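Long-range contact in ferritin like protein (Caulobacter vibrioides, PDB 3HL1), which is of unknown function but, as a member of the ferritin-like family, probably binds metal within a helical bundle: residues A[11-24]-A[65-79]. Residues are numbered along the deposited sequence; the frame is centred on the assembly and turned at random.
Sequences LYQHFQGAIDLELW and ANAYGYSPTLSAPEY
Gln-16 joins helix 8-35 to the extended chain that follows helix 42-67 through a cluster of hydrogen bonds. Its OE1 accepts from Tyr-70 OH at 2.7 Å and from the backbone N of Thr-73, both in the carbonyl plane on lone pairs, while NE2 donates to Thr-73 O (2.7 Å) and to Asp-20 OD1. The bend at chi2 (58°) turns the amide into position for this two-sided grip on Thr-73, and the four bonds fix which end of the amide faces which partner. Asp-20 OD1 also receives a water that accepts from Ser-75 N, extending the polar seam along the loop. At one end, Tyr-12 OH donates to Tyr-68 O at the close of helix 42-67, where Gly-69, with positive phi, completes a Schellman motif. At the other, Trp-24 and Tyr-79 are cross-tied: indole NE1 donates to Glu-78 O (2.9 Å), and Tyr-79 OH to Trp-24 O (2.6 Å).

Aromatic contacts flank these bonds. Tyr-12 and Tyr-70 lie alongside each other pointing opposite ways, each CB set over the other's ring in a CH-pi contact; Tyr-70 CB sits over the centre of the Tyr-12 ring, 3.6 Å from its centroid. Ala-65 CA lies over one face of Phe-15, and Tyr-79 CE1 over the indole of Trp-24.

On the side facing helix 261-283, apolar side chains pack: Leu-74 CD2 meets Ile-19 CG2 and lies 3.7 Å from Leu-23 CD2, and Pro-77 CG rests on Leu-23 CG. Leu-277 of that helix touches both Leu-23 and Leu-74.

After the turn at Gly-69 the chain thus reverses and runs parallel to helix 8-35, lying along it through the bonds described; helices 8-35 and 42-67 form an antiparallel hairpin, the building unit of the ferritin-like bundle.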
loop_
_atom_site.group_PDB
_atom_site.type_symbol
_atom_site.label_atom_id
_atom_site.label_comp_id
_atom_site.label_asym_id
_atom_site.label_seq_id
_atom_site.Cartn_x
_atom_site.Cartn_y
_atom_site.Cartn_z
ATOM N N LEU A 11 -16.512 -6.693 -8.464
ATOM C CA LEU A 11 -16.249 -6.278 -7.066
ATOM C C LEU A 11 -15.001 -6.996 -6.623
ATOM O O LEU A 11 -14.052 -6.354 -6.135
ATOM C CB LEU A 11 -17.445 -6.583 -6.149
ATOM C CG LEU A 11 -17.163 -6.245 -4.670
ATOM C CD1 LEU A 11 -16.883 -4.753 -4.572
ATOM C CD2 LEU A 11 -18.317 -6.655 -3.802
ATOM N N TYR A 12 -14.924 -8.298 -6.882
ATOM C CA TYR A 12 -13.723 -9.096 -6.550
ATOM C C TYR A 12 -12.435 -8.560 -7.214
ATOM O O TYR A 12 -11.358 -8.444 -6.571
ATOM C CB TYR A 12 -13.978 -10.576 -6.916
ATOM C CG TYR A 12 -14.929 -11.340 -5.988
ATOM C CD1 TYR A 12 -15.589 -10.731 -4.900
ATOM C CD2 TYR A 12 -15.179 -12.671 -6.217
ATOM C CE1 TYR A 12 -16.444 -11.468 -4.056
ATOM C CE2 TYR A 12 -15.976 -13.386 -5.408
ATOM C CZ TYR A 12 -16.615 -12.817 -4.332
ATOM O OH TYR A 12 -17.424 -13.640 -3.578
ATOM N N GLN A 13 -12.547 -8.209 -8.502
ATOM C CA GLN A 13 -11.435 -7.600 -9.207
ATOM C C GLN A 13 -10.988 -6.292 -8.549
ATOM O O GLN A 13 -9.798 -6.025 -8.426
ATOM C CB GLN A 13 -11.828 -7.327 -10.649
ATOM C CG GLN A 13 -11.750 -8.528 -11.491
ATOM C CD GLN A 13 -11.949 -8.224 -12.980
ATOM O OE1 GLN A 13 -13.059 -8.145 -13.475
ATOM N NE2 GLN A 13 -10.864 -8.100 -13.672
ATOM N N HIS A 14 -11.951 -5.509 -8.066
ATOM C CA HIS A 14 -11.613 -4.263 -7.367
ATOM C C HIS A 14 -10.987 -4.499 -5.982
ATOM O O HIS A 14 -10.150 -3.723 -5.562
ATOM C CB HIS A 14 -12.783 -3.318 -7.288
ATOM C CG HIS A 14 -13.071 -2.591 -8.574
ATOM N ND1 HIS A 14 -13.698 -3.191 -9.641
ATOM C CD2 HIS A 14 -12.767 -1.335 -8.984
ATOM C CE1 HIS A 14 -13.800 -2.328 -10.645
ATOM N NE2 HIS A 14 -13.219 -1.200 -10.282
ATOM N N PHE A 15 -11.436 -5.506 -5.240
ATOM C CA PHE A 15 -10.759 -5.897 -4.023
ATOM C C PHE A 15 -9.275 -6.227 -4.284
ATOM O O PHE A 15 -8.358 -5.776 -3.531
ATOM C CB PHE A 15 -11.415 -7.120 -3.359
ATOM C CG PHE A 15 -12.757 -6.857 -2.722
ATOM C CD1 PHE A 15 -12.998 -5.691 -1.951
ATOM C CD2 PHE A 15 -13.743 -7.776 -2.815
ATOM C CE1 PHE A 15 -14.221 -5.483 -1.324
ATOM C CE2 PHE A 15 -14.970 -7.583 -2.197
ATOM C CZ PHE A 15 -15.216 -6.422 -1.456
ATOM N N GLN A 16 -9.045 -7.056 -5.281
ATOM C CA GLN A 16 -7.673 -7.443 -5.682
ATOM C C GLN A 16 -6.863 -6.235 -6.090
ATOM O O GLN A 16 -5.699 -6.123 -5.697
ATOM C CB GLN A 16 -7.671 -8.435 -6.832
ATOM C CG GLN A 16 -6.280 -9.025 -7.152
ATOM C CD GLN A 16 -5.700 -9.716 -5.974
ATOM O OE1 GLN A 16 -6.348 -10.580 -5.384
ATOM N NE2 GLN A 16 -4.511 -9.327 -5.588
ATOM N N GLY A 17 -7.497 -5.294 -6.797
ATOM C CA GLY A 17 -6.830 -4.091 -7.196
ATOM C C GLY A 17 -6.427 -3.207 -6.037
ATOM O O GLY A 17 -5.322 -2.628 -6.052
ATOM N N ALA A 18 -7.303 -3.101 -5.058
ATOM C CA ALA A 18 -7.053 -2.289 -3.872
ATOM C C ALA A 18 -5.920 -2.911 -3.103
ATOM O O ALA A 18 -5.011 -2.207 -2.676
ATOM C CB ALA A 18 -8.339 -2.124 -3.009
ATOM N N ILE A 19 -5.919 -4.244 -2.925
ATOM C CA ILE A 19 -4.821 -4.848 -2.190
ATOM C C ILE A 19 -3.498 -4.725 -2.956
ATOM O O ILE A 19 -2.464 -4.498 -2.341
ATOM C CB ILE A 19 -5.146 -6.276 -1.685
ATOM C CG1 ILE A 19 -4.489 -6.456 -0.282
ATOM C CG2 ILE A 19 -4.691 -7.225 -2.670
ATOM C CD1 ILE A 19 -4.939 -7.602 0.483
ATOM N N ASP A 20 -3.537 -4.829 -4.287
ATOM C CA ASP A 20 -2.309 -4.689 -5.106
ATOM C C ASP A 20 -1.712 -3.296 -4.944
ATOM O O ASP A 20 -0.491 -3.135 -4.841
ATOM C CB ASP A 20 -2.587 -4.934 -6.570
ATOM C CG ASP A 20 -2.859 -6.411 -6.901
ATOM O OD1 ASP A 20 -2.704 -7.279 -6.061
ATOM O OD2 ASP A 20 -3.320 -6.592 -8.029
ATOM N N LEU A 21 -2.577 -2.287 -4.870
ATOM C CA LEU A 21 -2.101 -0.914 -4.742
ATOM C C LEU A 21 -1.520 -0.715 -3.368
ATOM O O LEU A 21 -0.403 -0.190 -3.221
ATOM C CB LEU A 21 -3.224 0.097 -5.015
ATOM C CG LEU A 21 -2.865 1.610 -4.843
ATOM C CD1 LEU A 21 -1.633 2.073 -5.592
ATOM C CD2 LEU A 21 -4.021 2.433 -5.312
ATOM N N GLU A 22 -2.212 -1.195 -2.327
ATOM C CA GLU A 22 -1.671 -1.039 -0.945
ATOM C C GLU A 22 -0.304 -1.732 -0.846
ATOM O O GLU A 22 0.646 -1.210 -0.286
ATOM C CB GLU A 22 -2.631 -1.602 0.150
ATOM C CG GLU A 22 -4.004 -0.917 0.181
ATOM C CD GLU A 22 -4.020 0.533 0.707
ATOM O OE1 GLU A 22 -3.073 0.913 1.418
ATOM O OE2 GLU A 22 -5.053 1.230 0.464
ATOM N N LEU A 23 -0.224 -2.944 -1.368
ATOM C CA LEU A 23 1.028 -3.707 -1.338
ATOM C C LEU A 23 2.147 -2.978 -2.104
ATOM O O LEU A 23 3.320 -2.922 -1.655
ATOM C CB LEU A 23 0.815 -5.093 -1.972
ATOM C CG LEU A 23 2.075 -6.001 -1.891
ATOM C CD1 LEU A 23 2.520 -6.182 -0.440
ATOM C CD2 LEU A 23 1.890 -7.349 -2.532
ATOM N N TRP A 24 1.812 -2.460 -3.291
ATOM C CA TRP A 24 2.776 -1.702 -4.082
ATOM C C TRP A 24 3.466 -0.587 -3.275
ATOM O O TRP A 24 4.652 -0.396 -3.417
ATOM C CB TRP A 24 2.136 -1.165 -5.358
ATOM C CG TRP A 24 3.042 -0.474 -6.266
ATOM C CD1 TRP A 24 3.615 -0.982 -7.382
ATOM C CD2 TRP A 24 3.398 0.897 -6.226
ATOM N NE1 TRP A 24 4.398 -0.055 -7.977
ATOM C CE2 TRP A 24 4.267 1.126 -7.312
ATOM C CE3 TRP A 24 3.115 1.956 -5.341
ATOM C CZ2 TRP A 24 4.840 2.364 -7.562
ATOM C CZ3 TRP A 24 3.688 3.201 -5.598
ATOM C CH2 TRP A 24 4.543 3.390 -6.687
ATOM N N ALA A 65 -12.722 -8.103 1.701
ATOM C CA ALA A 65 -12.857 -9.002 0.550
ATOM C C ALA A 65 -13.331 -10.370 1.033
ATOM O O ALA A 65 -14.217 -10.977 0.428
ATOM C CB ALA A 65 -11.522 -9.117 -0.217
ATOM N N ASN A 66 -12.694 -10.897 2.068
ATOM C CA ASN A 66 -13.072 -12.196 2.586
ATOM C C ASN A 66 -14.515 -12.275 3.094
ATOM O O ASN A 66 -15.192 -13.320 2.918
ATOM C CB ASN A 66 -12.085 -12.739 3.645
ATOM C CG ASN A 66 -10.949 -13.475 3.031
ATOM O OD1 ASN A 66 -11.133 -14.522 2.390
ATOM N ND2 ASN A 66 -9.757 -12.908 3.148
ATOM N N ALA A 67 -14.980 -11.220 3.733
ATOM C CA ALA A 67 -16.379 -11.135 4.157
ATOM C C ALA A 67 -17.340 -11.278 2.962
ATOM O O ALA A 67 -18.408 -11.881 3.121
ATOM C CB ALA A 67 -16.663 -9.841 4.852
ATOM N N TYR A 68 -16.954 -10.751 1.782
ATOM C CA TYR A 68 -17.727 -10.897 0.552
ATOM C C TYR A 68 -17.447 -12.210 -0.222
ATOM O O TYR A 68 -18.002 -12.424 -1.292
ATOM C CB TYR A 68 -17.494 -9.709 -0.379
ATOM C CG TYR A 68 -18.231 -8.472 0.028
ATOM C CD1 TYR A 68 -17.778 -7.663 1.077
ATOM C CD2 TYR A 68 -19.402 -8.084 -0.634
ATOM C CE1 TYR A 68 -18.446 -6.503 1.434
ATOM C CE2 TYR A 68 -20.092 -6.921 -0.254
ATOM C CZ TYR A 68 -19.596 -6.140 0.771
ATOM O OH TYR A 68 -20.281 -5.002 1.164
ATOM N N GLY A 69 -16.567 -13.042 0.307
ATOM C CA GLY A 69 -16.256 -14.350 -0.228
ATOM C C GLY A 69 -15.008 -14.479 -1.097
ATOM O O GLY A 69 -14.798 -15.515 -1.739
ATOM N N TYR A 70 -14.198 -13.428 -1.171
ATOM C CA TYR A 70 -12.988 -13.429 -1.973
ATOM C C TYR A 70 -11.721 -13.355 -1.118
ATOM O O TYR A 70 -11.491 -12.395 -0.431
ATOM C CB TYR A 70 -12.990 -12.237 -2.931
ATOM C CG TYR A 70 -11.798 -12.120 -3.842
ATOM C CD1 TYR A 70 -11.685 -12.921 -4.979
ATOM C CD2 TYR A 70 -10.793 -11.218 -3.576
ATOM C CE1 TYR A 70 -10.597 -12.822 -5.836
ATOM C CE2 TYR A 70 -9.693 -11.081 -4.430
ATOM C CZ TYR A 70 -9.584 -11.900 -5.538
ATOM O OH TYR A 70 -8.486 -11.826 -6.380
ATOM N N SER A 71 -10.858 -14.340 -1.230
ATOM C CA SER A 71 -9.528 -14.291 -0.593
ATOM C C SER A 71 -8.538 -13.697 -1.597
ATOM O O SER A 71 -8.298 -14.272 -2.642
ATOM C CB SER A 71 -9.060 -15.693 -0.178
ATOM O OG SER A 71 -9.882 -16.278 0.790
ATOM N N PRO A 72 -7.990 -12.510 -1.308
ATOM C CA PRO A 72 -6.998 -11.971 -2.256
ATOM C C PRO A 72 -5.663 -12.748 -2.262
ATOM O O PRO A 72 -5.281 -13.427 -1.285
ATOM C CB PRO A 72 -6.729 -10.557 -1.749
ATOM C CG PRO A 72 -7.727 -10.288 -0.679
ATOM C CD PRO A 72 -8.218 -11.598 -0.168
ATOM N N THR A 73 -4.934 -12.581 -3.331
ATOM C CA THR A 73 -3.619 -13.213 -3.439
ATOM C C THR A 73 -2.617 -12.143 -3.757
ATOM O O THR A 73 -2.893 -11.192 -4.461
ATOM C CB THR A 73 -3.609 -14.245 -4.580
ATOM O OG1 THR A 73 -4.082 -13.577 -5.750
ATOM C CG2 THR A 73 -4.545 -15.279 -4.321
ATOM N N LEU A 74 -1.430 -12.265 -3.216
ATOM C CA LEU A 74 -0.419 -11.269 -3.415
ATOM C C LEU A 74 0.734 -11.793 -4.220
ATOM O O LEU A 74 1.195 -12.912 -4.010
ATOM C CB LEU A 74 0.143 -10.819 -2.083
ATOM C CG LEU A 74 -0.796 -10.085 -1.127
ATOM C CD1 LEU A 74 0.071 -9.849 0.155
ATOM C CD2 LEU A 74 -1.373 -8.835 -1.646
ATOM N N SER A 75 1.243 -10.968 -5.102
ATOM C CA SER A 75 2.474 -11.286 -5.804
ATOM C C SER A 75 3.383 -10.076 -5.757
ATOM O O SER A 75 2.945 -8.981 -5.436
ATOM C CB SER A 75 2.185 -11.774 -7.220
ATOM O OG SER A 75 1.355 -10.922 -7.891
ATOM N N ALA A 76 4.651 -10.266 -6.067
ATOM C CA ALA A 76 5.618 -9.174 -5.982
ATOM C C ALA A 76 5.265 -8.019 -6.949
ATOM O O ALA A 76 5.017 -8.232 -8.133
ATOM C CB ALA A 76 7.070 -9.712 -6.205
ATOM N N PRO A 77 5.194 -6.777 -6.425
ATOM C CA PRO A 77 4.922 -5.623 -7.252
ATOM C C PRO A 77 6.137 -5.298 -8.136
ATOM O O PRO A 77 7.291 -5.701 -7.813
ATOM C CB PRO A 77 4.690 -4.514 -6.216
ATOM C CG PRO A 77 4.642 -5.160 -4.905
ATOM C CD PRO A 77 5.450 -6.371 -5.021
ATOM N N GLU A 78 5.885 -4.493 -9.152
ATOM C CA GLU A 78 6.893 -4.003 -10.048
ATOM C C GLU A 78 6.971 -2.499 -9.974
ATOM O O GLU A 78 5.949 -1.827 -9.735
ATOM C CB GLU A 78 6.598 -4.441 -11.455
ATOM C CG GLU A 78 6.922 -5.915 -11.612
ATOM C CD GLU A 78 6.783 -6.397 -13.041
ATOM O OE1 GLU A 78 5.660 -6.653 -13.467
ATOM O OE2 GLU A 78 7.812 -6.518 -13.722
ATOM N N TYR A 79 8.182 -2.011 -10.242
ATOM C CA TYR A 79 8.573 -0.612 -10.033
ATOM C C TYR A 79 9.267 -0.136 -11.256
ATOM O O TYR A 79 10.528 -0.157 -11.336
ATOM C CB TYR A 79 9.417 -0.512 -8.773
ATOM C CG TYR A 79 8.638 -0.925 -7.577
ATOM C CD1 TYR A 79 7.710 -0.094 -7.003
ATOM C CD2 TYR A 79 8.833 -2.179 -7.000
ATOM C CE1 TYR A 79 6.980 -0.501 -5.898
ATOM C CE2 TYR A 79 8.083 -2.620 -5.922
ATOM C CZ TYR A 79 7.143 -1.774 -5.381
ATOM O OH TYR A 79 6.389 -2.130 -4.306
HETATM O O HOH W 1 -0.501 -8.562 -5.445
#